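Local structure of short-chain-enoyl-CoA hydratase (Clostridium acetobutylicum, 5Z7R) at residues L3-L8 with A27-T32. The protein catalyses the reversible hydration of crotonyl-CoA, a short-chain enoyl-CoA, in butanoate metabolism, and accepts hexenoyl-CoA but not longer analogs. Sequence-based numbering, arbitrary orientation.
Sequences LNNVIL and ALNSDT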
loop_
_atom_site.group_PDB
_atom_site.type_symbol
_atom_site.label_atom_id
_atom_site.label_comp_id
_atom_site.label_asym_id
_atom_site.label_seq_id
_atom_site.Cartn_x
_atom_site.Cartn_y
_atom_site.Cartn_z
ATOM N N LEU A 3 -29.749 -13.863 24.552
ATOM C CA LEU A 3 -28.597 -13.043 24.960
ATOM C C LEU A 3 -28.592 -12.747 26.434
ATOM O O LEU A 3 -29.585 -12.236 26.935
ATOM C CB LEU A 3 -28.668 -11.699 24.232
ATOM C CG LEU A 3 -28.820 -11.748 22.719
ATOM C CD1 LEU A 3 -29.082 -10.355 22.176
ATOM C CD2 LEU A 3 -27.579 -12.355 22.111
ATOM N N ASN A 4 -27.498 -13.027 27.138
ATOM C CA ASN A 4 -27.443 -12.620 28.545
ATOM C C ASN A 4 -26.169 -11.891 28.982
ATOM O O ASN A 4 -25.887 -11.776 30.173
ATOM C CB ASN A 4 -27.809 -13.791 29.477
ATOM C CG ASN A 4 -26.945 -15.016 29.259
ATOM O OD1 ASN A 4 -27.387 -16.022 28.696
ATOM N ND2 ASN A 4 -25.710 -14.943 29.719
ATOM N N ASN A 5 -25.416 -11.376 28.008
ATOM C CA ASN A 5 -24.340 -10.392 28.256
ATOM C C ASN A 5 -24.577 -9.050 27.508
ATOM O O ASN A 5 -23.962 -8.022 27.829
ATOM C CB ASN A 5 -22.964 -10.993 27.882
ATOM C CG ASN A 5 -22.462 -12.025 28.885
ATOM O OD1 ASN A 5 -22.961 -12.128 29.996
ATOM N ND2 ASN A 5 -21.450 -12.781 28.495
ATOM N N VAL A 6 -25.510 -9.061 26.557
ATOM C CA VAL A 6 -25.736 -7.954 25.636
ATOM C C VAL A 6 -27.209 -7.670 25.386
ATOM O O VAL A 6 -27.930 -8.532 24.908
ATOM C CB VAL A 6 -25.116 -8.298 24.270
ATOM C CG1 VAL A 6 -25.258 -7.129 23.281
ATOM C CG2 VAL A 6 -23.665 -8.719 24.483
ATOM N N ILE A 7 -27.638 -6.448 25.648
ATOM C CA ILE A 7 -28.997 -6.050 25.374
ATOM C C ILE A 7 -29.080 -5.361 24.021
ATOM O O ILE A 7 -28.209 -4.574 23.686
ATOM C CB ILE A 7 -29.495 -5.076 26.460
ATOM C CG1 ILE A 7 -29.322 -5.692 27.850
ATOM C CG2 ILE A 7 -30.954 -4.733 26.209
ATOM C CD1 ILE A 7 -29.420 -4.698 28.984
ATOM N N LEU A 8 -30.135 -5.615 23.261
ATOM C CA LEU A 8 -30.337 -4.919 22.004
ATOM C C LEU A 8 -31.725 -4.299 21.873
ATOM O O LEU A 8 -32.716 -5.030 21.936
ATOM C CB LEU A 8 -30.137 -5.883 20.843
ATOM C CG LEU A 8 -30.529 -5.312 19.463
ATOM C CD1 LEU A 8 -29.544 -4.246 18.987
ATOM C CD2 LEU A 8 -30.629 -6.411 18.421
ATOM N N ALA A 27 -16.884 -6.497 31.235
ATOM C CA ALA A 27 -15.727 -7.119 30.560
ATOM C C ALA A 27 -16.127 -8.093 29.458
ATOM O O ALA A 27 -17.240 -8.664 29.455
ATOM C CB ALA A 27 -14.797 -7.810 31.540
ATOM N N LEU A 28 -15.206 -8.242 28.509
ATOM C CA LEU A 28 -15.406 -9.111 27.357
ATOM C C LEU A 28 -14.845 -10.492 27.615
ATOM O O LEU A 28 -13.706 -10.641 28.051
ATOM C CB LEU A 28 -14.702 -8.546 26.139
ATOM C CG LEU A 28 -15.097 -7.133 25.765
ATOM C CD1 LEU A 28 -14.128 -6.596 24.729
ATOM C CD2 LEU A 28 -16.534 -7.112 25.262
ATOM N N ASN A 29 -15.666 -11.496 27.351
ATOM C CA ASN A 29 -15.219 -12.880 27.312
ATOM C C ASN A 29 -15.781 -13.463 26.038
ATOM O O ASN A 29 -16.511 -12.755 25.311
ATOM C CB ASN A 29 -15.709 -13.639 28.541
ATOM C CG ASN A 29 -17.218 -13.540 28.734
ATOM O OD1 ASN A 29 -17.979 -13.241 27.799
ATOM N ND2 ASN A 29 -17.655 -13.784 29.956
ATOM N N SER A 30 -15.448 -14.728 25.761
ATOM C CA SER A 30 -15.852 -15.381 24.499
ATOM C C SER A 30 -17.376 -15.346 24.265
ATOM O O SER A 30 -17.820 -15.057 23.135
ATOM C CB SER A 30 -15.342 -16.821 24.442
ATOM O OG SER A 30 -14.064 -16.933 25.042
ATOM N N ASP A 31 -18.173 -15.606 25.316
ATOM C CA ASP A 31 -19.637 -15.602 25.155
ATOM C C ASP A 31 -20.098 -14.214 24.742
ATOM O O ASP A 31 -21.022 -14.075 23.927
ATOM C CB ASP A 31 -20.387 -16.026 26.432
ATOM C CG ASP A 31 -20.118 -17.466 26.838
ATOM O OD1 ASP A 31 -19.743 -18.283 25.974
ATOM O OD2 ASP A 31 -20.283 -17.779 28.038
ATOM N N THR A 32 -19.461 -13.188 25.312
ATOM C CA THR A 32 -19.807 -11.798 25.002
ATOM C C THR A 32 -19.458 -11.456 23.550
ATOM O O THR A 32 -20.300 -10.927 22.798
ATOM C CB THR A 32 -19.103 -10.825 25.957
ATOM O OG1 THR A 32 -19.274 -11.257 27.307
ATOM C CG2 THR A 32 -19.664 -9.444 25.841
#
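N5 lays its buried side chain against T32, in the first turn of helix 30-45. The two side chains cross at about a right angle. CG of N5 stands anti to its own carbonyl carbon (chi1 -74°), and the amide end is directed at the start of the helix. CB of N5 lies 3.7 Å from OG1 of T32, and the amide CG is 3.6 Å from the same oxygen. N5 and N29 meet tip to tip, with their amide planes turned 37° apart. CB of the exposed D31 also borders the N5 amide. V6 adds a looser apolar touch, its CG2 4.3 Å from CG2 of T32.

The helix start is held by N29, the N-cap residue. Its CG sits in the crowded position between backbone N and carbonyl carbon (chi1 54°), which turns OD1 back to the first turn. There OD1 of N29 accepts the backbone N-H of T32, 2.9 Å from N of T32 and nearly along the C=O axis. The T32 hydroxyl donates to the same oxygen, with OG1 of T32 a very short 2.4 Å from OD1 of N29 and well above the carbonyl plane. Two donors from T32 thus grip one oxygen of the buried N29.

The backbone N of N5 donates a hydrogen bond to the E35 side chain of helix 30-45, and R21 touches N5, N29 and T32. V6 carries the packing onward to M36 and V39 of helix 30-45 and to V17 of strand 14-19. Within the crotonase fold, away from the annotated active-site residues, the contact ties the start of strand 6-11, an edge strand of the six-stranded sheet within this chain, antiparallel to strand 14-19, to the N-terminus of helix 30-45.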